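Local coordinates for protein ATP-dependent 6-phosphofructokinase subunit beta (PDB 3O8O) that catalyses the ATP-dependent phosphorylation of fructose 6-phosphate to fructose 1,6-bisphosphate, the first committing step of glycolysis, under allosteric activation by fructose 2,6-bisphosphate, at residues B[633-641]-B[651-659]; B[569-577]-B[587-595]. One frame throughout, in Å; residues are numbered along the deposited sequence.

Both contacts lie in the C-terminal regulatory domain, at opposite edges of one four-stranded parallel sheet ordered 587-589, 622-627, 561-567, 652-656. Contact 1 packs a helix on edge strand 652-656; contact 2, earlier in the chain, sets the loop after edge strand 587-589 against a turn and the start of a helix. Their centres are about 15 Å apart, yet they touch: Leu639 CD2 packs on Ile595 CD1 at 3.8 Å. Each faces a different molecule of the activator fructose 2,6-bisphosphate. In contact 2 the glycines at 569-570 line one pocket, whereas Lys654 of contact 1 extends toward the other; the Tyr657 side chain of contact 1 is about 12 Å, between nearest atoms, from the molecule bound at contact 2.

Contact 1: B[633-641]-B[651-659]; sequences ALSATKLAE and FDAKPAYPG. With FDP (2,6-di-O-phosphono-beta-D-fructofuranose), chain J.
The Tyr657 ring brings its hydroxyl end up to the start of helix 636-647. Thr637 OG1 sits at the ring edge, near its plane, and Ala636 CB approaches obliquely, 3.5 Å from Tyr657 CZ. The hydroxyls of Thr637 and Tyr657 share a hydrogen bond of 2.7 Å between OG1 and OH, with the two side chains crossing at about a right angle. Thr637 makes this reach because OG1 lies beside its own backbone N, opposite the carbonyl carbon (chi1 -61°). Just before the helix, Ser635 is the N-cap: its OG takes the N-H of Lys638 at 2.9 Å in a nearly straight bond. Helix 636-647 is the connection of a beta-alpha-beta crossover, leading from strand 622-627 past 561-567 to strand 652-656 at the sheet edge, against which its first turns run antiparallel (175°). Along that strand the residues facing the helix are small. Ala640 CB rests 4.1 Å from Ala653 CB and 3.9 Å from Pro655 CD, while Pro655 CB packs 3.7 Å from Thr637 CA. Lys654, between Ala653 and Pro655 on the strand, has its CB turned away from the helix, and its bent chain heads for a phosphate of fructose 2,6-bisphosphate, beside Arg561. Both Lys654 and Arg561 are predicted to bind this activator; the modelled approach of the ammonium is too short to be trusted in detail.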
# COMPACT_ATOMS: atom_id res chain seq x y z
N ALA B 633 3.03 -4.87 8.68
CA ALA B 633 2.73 -3.45 8.85
C ALA B 633 3.87 -2.58 8.40
O ALA B 633 3.65 -1.58 7.75
CB ALA B 633 2.43 -3.18 10.27
N LEU B 634 5.09 -2.96 8.73
CA LEU B 634 6.24 -2.15 8.36
C LEU B 634 7.10 -2.72 7.24
O LEU B 634 7.80 -3.71 7.44
CB LEU B 634 7.09 -1.94 9.60
CG LEU B 634 6.39 -1.11 10.68
CD1 LEU B 634 7.09 -1.33 12.00
CD2 LEU B 634 6.40 0.37 10.28
N SER B 635 7.05 -2.09 6.07
CA SER B 635 7.84 -2.52 4.92
C SER B 635 9.24 -1.96 5.01
O SER B 635 9.50 -1.02 5.75
CB SER B 635 7.23 -2.00 3.63
OG SER B 635 7.58 -0.64 3.43
N ALA B 636 10.14 -2.52 4.23
CA ALA B 636 11.50 -2.03 4.23
C ALA B 636 11.43 -0.52 4.03
O ALA B 636 12.19 0.22 4.65
CB ALA B 636 12.28 -2.67 3.13
N THR B 637 10.53 -0.07 3.16
CA THR B 637 10.37 1.35 2.89
C THR B 637 9.87 2.09 4.10
O THR B 637 10.46 3.09 4.51
CB THR B 637 9.41 1.61 1.76
OG1 THR B 637 9.91 0.98 0.58
CG2 THR B 637 9.27 3.06 1.48
N LYS B 638 8.78 1.63 4.68
CA LYS B 638 8.25 2.35 5.84
C LYS B 638 9.18 2.33 7.02
O LYS B 638 9.23 3.27 7.82
CB LYS B 638 6.90 1.79 6.27
CG LYS B 638 5.74 2.58 5.72
CD LYS B 638 5.87 4.01 6.12
CE LYS B 638 4.87 4.84 5.39
NZ LYS B 638 4.94 6.22 5.90
N LEU B 639 9.91 1.23 7.14
CA LEU B 639 10.84 1.05 8.22
C LEU B 639 11.92 2.13 8.14
O LEU B 639 12.26 2.76 9.15
CB LEU B 639 11.45 -0.33 8.11
CG LEU B 639 11.64 -1.09 9.40
CD1 LEU B 639 10.40 -0.94 10.24
CD2 LEU B 639 11.92 -2.54 9.06
N ALA B 640 12.46 2.35 6.94
CA ALA B 640 13.49 3.37 6.76
C ALA B 640 12.92 4.73 7.16
O ALA B 640 13.57 5.50 7.86
CB ALA B 640 13.94 3.41 5.32
N GLU B 641 11.70 5.01 6.73
CA GLU B 641 11.03 6.25 7.06
C GLU B 641 10.87 6.43 8.55
O GLU B 641 11.15 7.50 9.09
CB GLU B 641 9.67 6.30 6.42
CG GLU B 641 9.72 6.60 4.96
CD GLU B 641 8.36 6.55 4.37
OE1 GLU B 641 7.40 6.92 5.08
OE2 GLU B 641 8.25 6.16 3.19
N PHE B 651 21.07 10.46 12.06
CA PHE B 651 21.46 9.59 10.95
C PHE B 651 20.18 9.25 10.21
O PHE B 651 19.10 9.45 10.75
CB PHE B 651 22.10 8.30 11.48
CG PHE B 651 21.14 7.42 12.20
CD1 PHE B 651 20.59 6.31 11.55
CD2 PHE B 651 20.79 7.67 13.53
CE1 PHE B 651 19.69 5.45 12.23
CE2 PHE B 651 19.89 6.81 14.22
CZ PHE B 651 19.35 5.70 13.57
N ASP B 652 20.26 8.75 8.98
CA ASP B 652 19.03 8.39 8.29
C ASP B 652 19.09 6.96 7.77
O ASP B 652 20.09 6.24 7.98
CB ASP B 652 18.76 9.33 7.14
CG ASP B 652 19.78 9.19 6.04
OD1 ASP B 652 19.58 9.72 4.92
OD2 ASP B 652 20.81 8.55 6.33
N ALA B 653 18.02 6.54 7.11
CA ALA B 653 17.95 5.20 6.56
C ALA B 653 17.21 5.19 5.24
O ALA B 653 16.27 5.97 5.05
CB ALA B 653 17.26 4.28 7.51
N LYS B 654 17.64 4.31 4.34
CA LYS B 654 17.00 4.18 3.04
C LYS B 654 16.60 2.74 2.83
O LYS B 654 17.14 1.84 3.45
CB LYS B 654 17.93 4.59 1.89
CG LYS B 654 18.31 6.06 1.86
CD LYS B 654 17.10 6.93 2.06
CE LYS B 654 17.38 8.39 1.81
NZ LYS B 654 17.44 8.68 0.36
N PRO B 655 15.62 2.51 1.96
CA PRO B 655 15.21 1.12 1.74
C PRO B 655 16.01 0.48 0.59
O PRO B 655 16.61 1.17 -0.25
CB PRO B 655 13.72 1.25 1.44
CG PRO B 655 13.66 2.57 0.73
CD PRO B 655 14.63 3.46 1.45
N ALA B 656 16.02 -0.85 0.56
CA ALA B 656 16.72 -1.58 -0.48
C ALA B 656 15.93 -2.82 -0.80
O ALA B 656 15.62 -3.60 0.11
CB ALA B 656 18.12 -1.95 -0.04
N TYR B 657 15.58 -3.00 -2.07
CA TYR B 657 14.82 -4.16 -2.48
C TYR B 657 15.51 -4.99 -3.55
O TYR B 657 15.18 -4.90 -4.73
CB TYR B 657 13.44 -3.74 -2.98
CG TYR B 657 12.52 -3.20 -1.92
CD1 TYR B 657 12.53 -1.86 -1.58
CD2 TYR B 657 11.61 -4.02 -1.29
CE1 TYR B 657 11.64 -1.34 -0.62
CE2 TYR B 657 10.72 -3.52 -0.35
CZ TYR B 657 10.74 -2.17 -0.02
OH TYR B 657 9.84 -1.68 0.91
N PRO B 658 16.48 -5.84 -3.14
CA PRO B 658 17.21 -6.68 -4.08
C PRO B 658 16.23 -7.56 -4.84
O PRO B 658 16.48 -7.95 -5.98
CB PRO B 658 18.17 -7.46 -3.18
CG PRO B 658 17.46 -7.50 -1.90
CD PRO B 658 16.88 -6.13 -1.76
N GLY B 659 15.12 -7.87 -4.20
CA GLY B 659 14.10 -8.65 -4.87
C GLY B 659 14.43 -10.03 -5.41
O GLY B 659 14.88 -10.91 -4.67
P1 FDP J . 20.95 11.70 -8.74
O1P FDP J . 22.09 12.63 -8.88
O2P FDP J . 19.94 11.82 -9.99
O3P FDP J . 20.07 12.02 -7.43
O1 FDP J . 18.65 7.79 -9.29
C1 FDP J . 19.59 8.82 -9.59
C2 FDP J . 20.47 9.09 -8.37
O2 FDP J . 21.39 10.16 -8.61
C3 FDP J . 21.26 7.84 -7.98
O3 FDP J . 22.62 7.96 -8.41
C4 FDP J . 21.23 7.93 -6.46
O4 FDP J . 21.47 6.62 -5.93
C5 FDP J . 19.78 8.36 -6.28
O5 FDP J . 19.62 9.40 -7.26
C6 FDP J . 19.47 8.94 -4.89
O6 FDP J . 19.78 8.03 -3.84
P2 FDP J . 19.67 8.53 -2.32
O4P FDP J . 18.29 8.39 -1.80
O5P FDP J . 20.73 7.68 -1.46
O6P FDP J . 20.18 10.06 -2.32

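Contact 2: B[569-577]-B[587-595]; sequences GGNSGYLAT and VSYVPEEGI. With FDP (2,6-di-O-phosphono-beta-D-fructofuranose), chain L.
Glu592, Pro591 and Val590 lie side by side against the glycine-rich turn that leads into helix 574-583, each meeting a different part of it. Glu592 holds the polar position. Its CG stands beside its backbone N (chi1 -53°) and the chain then bends, which carries the carboxylate back over the turn. OE2 accepts the N-H of Gly573 at 2.8 Å, in a nearly straight bond that arrives on the syn side, 27° out of the carboxylate plane. Next to it the Pro591 ring lies over the Asn571-Ser572 peptide, its CB 3.3 Å from Asn571 O, while its CG meets Gly570 O, also at 3.3 Å, from close to the plane of the Gly570-Asn571 peptide. Val590 points one branch, CG1, into the corner where turn becomes helix, 3.6 Å from Gly573 CA and 4.0 Å from Ala576 CB; with no side chain on Gly573, the branch meets the main chain directly. Thr577 crosses this valine at a slant.

The turn itself, a type II' beta turn from Gly569 to Ser572, borders the effector pocket, where Gly569 N gives a hydrogen bond of 3.3 Å to O1 of fructose 2,6-bisphosphate. The helix it starts is the connection of a beta-alpha-beta crossover from strand 561-567 to strand 587-589. Within the turn, the Asn571 side chain is hydrogen-bonded to Asn629 and to the carbonyl of Met741. Ser572 OG bonds to the carbonyl of Ser525 and also accepts Tyr574 N in an ST turn.

Gly573 is the N-cap residue, so the carboxylate of Glu592 sits at the helix N-terminus, where the helix dipole would favour a negative charge; Glu592 is therefore probably ionised, which would strengthen the bond from Gly573 N that joins the pocket turn to the 590-592 loop.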
# COMPACT_ATOMS: atom_id res chain seq x y z
N GLY B 569 12.30 -15.31 1.67
CA GLY B 569 12.25 -16.44 2.55
C GLY B 569 10.90 -16.66 3.17
O GLY B 569 10.77 -17.44 4.12
N GLY B 570 9.87 -16.01 2.67
CA GLY B 570 8.55 -16.22 3.25
C GLY B 570 8.51 -16.15 4.78
O GLY B 570 8.84 -15.12 5.38
N ASN B 571 8.11 -17.23 5.42
CA ASN B 571 8.05 -17.19 6.87
C ASN B 571 9.31 -17.73 7.52
O ASN B 571 9.36 -17.89 8.75
CB ASN B 571 6.85 -17.99 7.37
CG ASN B 571 5.53 -17.37 6.99
OD1 ASN B 571 5.35 -16.17 7.08
ND2 ASN B 571 4.60 -18.19 6.58
N SER B 572 10.31 -18.03 6.70
CA SER B 572 11.57 -18.56 7.21
C SER B 572 12.67 -17.52 7.27
O SER B 572 13.05 -16.94 6.25
CB SER B 572 12.04 -19.72 6.36
OG SER B 572 13.37 -20.06 6.73
N GLY B 573 13.20 -17.30 8.48
CA GLY B 573 14.26 -16.33 8.67
C GLY B 573 15.65 -16.89 8.36
O GLY B 573 16.67 -16.25 8.60
N TYR B 574 15.68 -18.08 7.79
CA TYR B 574 16.94 -18.69 7.46
C TYR B 574 17.86 -17.77 6.63
O TYR B 574 18.99 -17.48 7.03
CB TYR B 574 16.71 -19.99 6.71
CG TYR B 574 17.99 -20.63 6.28
CD1 TYR B 574 18.79 -21.34 7.18
CD2 TYR B 574 18.42 -20.53 4.97
CE1 TYR B 574 19.97 -21.94 6.78
CE2 TYR B 574 19.58 -21.11 4.56
CZ TYR B 574 20.35 -21.82 5.45
OH TYR B 574 21.48 -22.45 4.98
N LEU B 575 17.37 -17.32 5.47
CA LEU B 575 18.17 -16.47 4.60
C LEU B 575 18.61 -15.15 5.23
O LEU B 575 19.78 -14.78 5.14
CB LEU B 575 17.40 -16.19 3.31
CG LEU B 575 18.06 -15.28 2.26
CD1 LEU B 575 19.42 -15.79 1.77
CD2 LEU B 575 17.11 -15.16 1.11
N ALA B 576 17.69 -14.45 5.87
CA ALA B 576 18.05 -13.19 6.51
C ALA B 576 19.12 -13.42 7.59
O ALA B 576 20.08 -12.65 7.70
CB ALA B 576 16.82 -12.56 7.12
N THR B 577 18.96 -14.49 8.36
CA THR B 577 19.89 -14.80 9.43
C THR B 577 21.30 -15.05 8.96
O THR B 577 22.23 -14.36 9.38
CB THR B 577 19.46 -16.02 10.24
OG1 THR B 577 18.22 -15.74 10.90
CG2 THR B 577 20.53 -16.37 11.27
N VAL B 587 21.54 -5.17 12.46
CA VAL B 587 20.24 -5.67 12.88
C VAL B 587 19.67 -6.57 11.81
O VAL B 587 20.01 -6.45 10.64
CB VAL B 587 19.25 -4.52 13.08
CG1 VAL B 587 17.98 -5.03 13.76
CG2 VAL B 587 19.90 -3.42 13.88
N SER B 588 18.82 -7.50 12.22
CA SER B 588 18.14 -8.38 11.29
C SER B 588 16.76 -8.75 11.89
O SER B 588 16.65 -9.17 13.05
CB SER B 588 18.98 -9.61 11.02
OG SER B 588 18.83 -10.55 12.06
N TYR B 589 15.70 -8.55 11.11
CA TYR B 589 14.37 -8.87 11.58
C TYR B 589 13.85 -10.09 10.82
O TYR B 589 13.96 -10.15 9.59
CB TYR B 589 13.44 -7.67 11.35
CG TYR B 589 13.79 -6.46 12.18
CD1 TYR B 589 13.92 -5.21 11.58
CD2 TYR B 589 14.00 -6.56 13.54
CE1 TYR B 589 14.26 -4.09 12.34
CE2 TYR B 589 14.33 -5.45 14.31
CZ TYR B 589 14.46 -4.22 13.70
OH TYR B 589 14.78 -3.11 14.45
N VAL B 590 13.28 -11.07 11.54
CA VAL B 590 12.77 -12.28 10.91
C VAL B 590 11.32 -12.57 11.20
O VAL B 590 10.78 -12.13 12.20
CB VAL B 590 13.59 -13.46 11.32
CG1 VAL B 590 14.95 -13.39 10.61
CG2 VAL B 590 13.76 -13.48 12.84
N PRO B 591 10.67 -13.36 10.33
CA PRO B 591 9.25 -13.68 10.51
C PRO B 591 8.93 -14.30 11.84
O PRO B 591 7.93 -13.98 12.46
CB PRO B 591 8.95 -14.63 9.35
CG PRO B 591 10.02 -14.32 8.33
CD PRO B 591 11.24 -14.11 9.19
N GLU B 592 9.79 -15.21 12.27
CA GLU B 592 9.56 -15.89 13.52
C GLU B 592 9.56 -14.98 14.75
O GLU B 592 8.96 -15.31 15.76
CB GLU B 592 10.59 -17.01 13.66
CG GLU B 592 10.61 -17.92 12.43
CD GLU B 592 11.76 -17.62 11.47
OE1 GLU B 592 12.22 -16.45 11.45
OE2 GLU B 592 12.20 -18.54 10.73
N GLU B 593 10.21 -13.83 14.65
CA GLU B 593 10.28 -12.89 15.77
C GLU B 593 9.41 -11.67 15.62
O GLU B 593 8.84 -11.19 16.60
CB GLU B 593 11.69 -12.42 15.98
CG GLU B 593 12.58 -13.39 16.69
CD GLU B 593 13.92 -12.76 16.99
OE1 GLU B 593 13.92 -11.60 17.45
OE2 GLU B 593 14.96 -13.41 16.76
N GLY B 594 9.33 -11.14 14.41
CA GLY B 594 8.52 -9.95 14.17
C GLY B 594 9.32 -8.71 14.47
O GLY B 594 10.54 -8.77 14.69
N ILE B 595 8.67 -7.55 14.46
CA ILE B 595 9.39 -6.33 14.78
C ILE B 595 8.52 -5.59 15.78
O ILE B 595 7.56 -4.92 15.41
CB ILE B 595 9.58 -5.42 13.54
CG1 ILE B 595 10.29 -6.16 12.40
CG2 ILE B 595 10.39 -4.22 13.92
CD1 ILE B 595 10.42 -5.32 11.16
P1 FDP L . 8.94 -19.74 -1.33
O1P FDP L . 8.18 -20.98 -1.62
O2P FDP L . 10.49 -20.05 -1.03
O3P FDP L . 8.37 -18.99 -0.03
O1 FDP L . 10.72 -15.81 -1.13
C1 FDP L . 9.85 -16.94 -1.14
C2 FDP L . 9.68 -17.49 -2.56
O2 FDP L . 8.93 -18.70 -2.57
C3 FDP L . 11.06 -17.67 -3.21
O3 FDP L . 11.29 -19.07 -3.39
C4 FDP L . 10.87 -17.01 -4.57
O4 FDP L . 12.13 -16.47 -4.99
C5 FDP L . 9.93 -15.87 -4.18
O5 FDP L . 8.97 -16.54 -3.36
C6 FDP L . 9.21 -15.20 -5.35
O6 FDP L . 8.27 -16.10 -5.94
P2 FDP L . 7.09 -15.55 -6.89
O4P FDP L . 6.09 -16.60 -7.19
O5P FDP L . 6.43 -14.28 -6.16
O6P FDP L . 7.82 -14.99 -8.21